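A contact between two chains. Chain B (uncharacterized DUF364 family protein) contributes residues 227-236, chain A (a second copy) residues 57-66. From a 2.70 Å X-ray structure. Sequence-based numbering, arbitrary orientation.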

# COMPACT_ATOMS: atom_id res chain seq x y z
N LEU B 227 -1.16 8.33 -28.74
CA LEU B 227 -2.42 7.73 -28.27
C LEU B 227 -2.31 6.22 -28.20
O LEU B 227 -2.82 5.61 -27.26
CB LEU B 227 -3.60 8.14 -29.17
CG LEU B 227 -4.25 9.48 -28.85
CD1 LEU B 227 -5.28 9.84 -29.89
CD2 LEU B 227 -4.87 9.45 -27.49
N VAL B 228 -1.63 5.61 -29.18
CA VAL B 228 -1.38 4.16 -29.20
C VAL B 228 -0.57 3.77 -27.96
O VAL B 228 -0.92 2.81 -27.28
CB VAL B 228 -0.67 3.74 -30.52
CG1 VAL B 228 -0.07 2.34 -30.41
CG2 VAL B 228 -1.62 3.83 -31.71
N LYS B 229 0.45 4.60 -27.61
CA LYS B 229 1.33 4.36 -26.46
C LYS B 229 0.66 4.68 -25.12
O LYS B 229 1.00 4.07 -24.12
CB LYS B 229 2.65 5.13 -26.62
CG LYS B 229 3.47 4.69 -27.84
CD LYS B 229 4.07 3.29 -27.66
CE LYS B 229 4.85 2.86 -28.88
NZ LYS B 229 5.51 1.55 -28.66
N LEU B 230 -0.29 5.64 -25.11
CA LEU B 230 -1.06 5.97 -23.90
C LEU B 230 -2.06 4.85 -23.60
O LEU B 230 -2.22 4.45 -22.45
CB LEU B 230 -1.80 7.31 -24.07
CG LEU B 230 -0.97 8.58 -23.86
CD1 LEU B 230 -1.75 9.80 -24.27
CD2 LEU B 230 -0.54 8.73 -22.41
N LYS B 231 -2.71 4.32 -24.66
CA LYS B 231 -3.67 3.22 -24.54
C LYS B 231 -2.97 1.90 -24.16
O LYS B 231 -3.57 1.04 -23.52
CB LYS B 231 -4.46 3.05 -25.85
CG LYS B 231 -5.50 4.14 -26.10
CD LYS B 231 -5.92 4.19 -27.55
CE LYS B 231 -7.09 5.11 -27.74
NZ LYS B 231 -7.24 5.53 -29.15
N LEU B 232 -1.68 1.75 -24.55
CA LEU B 232 -0.89 0.55 -24.24
C LEU B 232 -0.29 0.61 -22.83
O LEU B 232 0.22 -0.39 -22.34
CB LEU B 232 0.22 0.32 -25.29
CG LEU B 232 -0.22 -0.36 -26.59
CD1 LEU B 232 0.82 -0.19 -27.67
CD2 LEU B 232 -0.51 -1.84 -26.37
N GLY B 233 -0.35 1.79 -22.20
CA GLY B 233 0.15 1.99 -20.85
C GLY B 233 1.66 2.15 -20.78
O GLY B 233 2.27 1.81 -19.76
N SER B 234 2.27 2.69 -21.85
CA SER B 234 3.72 2.91 -21.91
C SER B 234 4.04 4.39 -21.75
O SER B 234 3.66 5.20 -22.59
CB SER B 234 4.29 2.39 -23.23
OG SER B 234 5.65 2.76 -23.39
N PHE B 235 4.75 4.76 -20.66
CA PHE B 235 5.14 6.15 -20.44
C PHE B 235 6.24 6.58 -21.40
O PHE B 235 6.15 7.65 -22.00
CB PHE B 235 5.57 6.39 -18.97
CG PHE B 235 6.12 7.79 -18.74
CD1 PHE B 235 5.28 8.90 -18.76
CD2 PHE B 235 7.48 7.99 -18.57
CE1 PHE B 235 5.80 10.19 -18.59
CE2 PHE B 235 8.00 9.29 -18.41
CZ PHE B 235 7.15 10.37 -18.42
N LYS B 236 7.30 5.76 -21.55
CA LYS B 236 8.44 6.07 -22.42
C LYS B 236 8.03 6.14 -23.90
O LYS B 236 8.56 6.97 -24.64
CB LYS B 236 9.59 5.06 -22.22
CG LYS B 236 10.29 5.17 -20.85
CD LYS B 236 11.13 6.45 -20.72
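Chain A (57-66) RYTNSIEEPS

How does chain A run across chain B? Residues 57-66 form neither helix nor strand; they pass as an irregular, mostly extended segment in the opposite sense to chain B's sequence. Its early part meets the turn after the chain B helix, with the CA atoms of Thr A59 and Ser B234 4.4 Å apart, and its late part reaches back to the helix, where the CA atoms of Pro A65 and Val B228 are 8.0 Å apart.

What holds the start of the segment? Arg A57 makes no contact, but the carbonyl of Tyr A58 accepts a nearly straight hydrogen bond from the backbone, Phe B235 N to Tyr A58 O at 3.1 Å. The same oxygen receives a CA-H...O contact, Ser B234 CA to Tyr A58 O, at 3.5 Å. Gly B233 O lies at the edge of the Tyr A58 ring, near its plane. Thr A59 turns its CB away.

Why is Asn A60 central? Its side-chain amide reaches a backbone carbonyl: Asn A60 ND2 donates to Leu B232 O at 2.7 Å. The side-chain oxygen, Asn A60 OD1, accepts from Ile A62 N at 3.1 Å, so the side chain braces its own chain while binding the other. Water 1 bridges the chains: its O is 3.1 Å from Ser B234 OG and accepts a weak hydrogen bond from Asn A60 N at 3.5 Å.

What does the rest of chain A rest on? Leu B232 CD2 packs 4.0 Å from Ile A62 CG2. Glu A63 points its CB away, yet its side chain curls back to form a salt bridge, Lys B229 NZ to Glu A63 OE1 at 2.9 Å. Glu A64 makes no contact. Pro A65 then closes the contact, its CG 3.6 Å from Val B228 CG1 and 4.0 Å from Leu B232 CD1.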

# COMPACT_ATOMS: atom_id res chain seq x y z
N ARG A 57 6.01 -1.06 -13.24
CA ARG A 57 6.55 -0.20 -14.30
C ARG A 57 5.48 0.02 -15.37
O ARG A 57 4.70 -0.90 -15.66
CB ARG A 57 7.80 -0.84 -14.94
CG ARG A 57 8.97 -1.03 -13.98
CD ARG A 57 9.90 -2.15 -14.42
NE ARG A 57 9.26 -3.47 -14.33
CZ ARG A 57 9.27 -4.23 -13.23
NH1 ARG A 57 9.86 -3.80 -12.12
NH2 ARG A 57 8.67 -5.41 -13.23
N TYR A 58 5.46 1.21 -16.00
CA TYR A 58 4.53 1.48 -17.09
C TYR A 58 5.21 1.30 -18.43
O TYR A 58 5.60 2.27 -19.08
CB TYR A 58 3.88 2.87 -16.95
CG TYR A 58 2.83 2.92 -15.87
CD1 TYR A 58 1.56 2.38 -16.08
CD2 TYR A 58 3.11 3.43 -14.61
CE1 TYR A 58 0.60 2.36 -15.07
CE2 TYR A 58 2.16 3.43 -13.59
CZ TYR A 58 0.91 2.89 -13.82
OH TYR A 58 -0.03 2.89 -12.82
N THR A 59 5.43 0.02 -18.81
CA THR A 59 6.09 -0.35 -20.06
C THR A 59 5.25 -1.37 -20.84
O THR A 59 4.48 -2.11 -20.24
CB THR A 59 7.50 -0.91 -19.77
OG1 THR A 59 7.39 -1.98 -18.84
CG2 THR A 59 8.46 0.16 -19.23
N ASN A 60 5.41 -1.41 -22.18
CA ASN A 60 4.70 -2.37 -23.04
C ASN A 60 5.55 -2.71 -24.27
O ASN A 60 5.95 -1.82 -25.02
CB ASN A 60 3.32 -1.83 -23.44
CG ASN A 60 2.32 -2.91 -23.78
OD1 ASN A 60 2.60 -3.86 -24.51
ND2 ASN A 60 1.10 -2.76 -23.29
N SER A 61 5.85 -4.02 -24.46
CA SER A 61 6.66 -4.49 -25.59
C SER A 61 5.89 -4.45 -26.92
O SER A 61 6.52 -4.49 -27.99
CB SER A 61 7.19 -5.89 -25.33
OG SER A 61 6.12 -6.80 -25.12
N ILE A 62 4.54 -4.36 -26.87
CA ILE A 62 3.70 -4.29 -28.07
C ILE A 62 3.94 -2.97 -28.83
O ILE A 62 3.72 -1.89 -28.28
CB ILE A 62 2.19 -4.51 -27.72
CG1 ILE A 62 1.96 -5.92 -27.14
CG2 ILE A 62 1.30 -4.26 -28.94
CD1 ILE A 62 0.68 -6.08 -26.31
N GLU A 63 4.45 -3.07 -30.06
CA GLU A 63 4.71 -1.91 -30.90
C GLU A 63 3.55 -1.69 -31.87
O GLU A 63 3.03 -0.57 -31.96
CB GLU A 63 6.04 -2.07 -31.67
CG GLU A 63 7.26 -2.16 -30.76
CD GLU A 63 7.52 -0.95 -29.89
OE1 GLU A 63 7.35 0.19 -30.38
OE2 GLU A 63 7.93 -1.14 -28.72
N GLU A 64 3.12 -2.76 -32.56
CA GLU A 64 1.97 -2.70 -33.47
C GLU A 64 0.79 -3.45 -32.87
O GLU A 64 0.79 -4.69 -32.82
CB GLU A 64 2.33 -3.27 -34.86
CG GLU A 64 3.23 -2.36 -35.69
CD GLU A 64 2.61 -1.05 -36.14
OE1 GLU A 64 1.37 -0.99 -36.29
OE2 GLU A 64 3.38 -0.09 -36.39
N PRO A 65 -0.21 -2.72 -32.32
CA PRO A 65 -1.33 -3.40 -31.66
C PRO A 65 -2.24 -4.16 -32.62
O PRO A 65 -2.62 -3.63 -33.66
CB PRO A 65 -2.08 -2.26 -30.95
CG PRO A 65 -1.14 -1.08 -31.00
CD PRO A 65 -0.33 -1.26 -32.22
N SER A 66 -2.55 -5.41 -32.27
CA SER A 66 -3.47 -6.26 -33.02
C SER A 66 -4.13 -7.24 -32.06
O SER A 66 -3.66 -7.40 -30.93
CB SER A 66 -2.74 -7.02 -34.13
OG SER A 66 -2.02 -8.13 -33.62
O HOH W 1 8.02 0.90 -22.49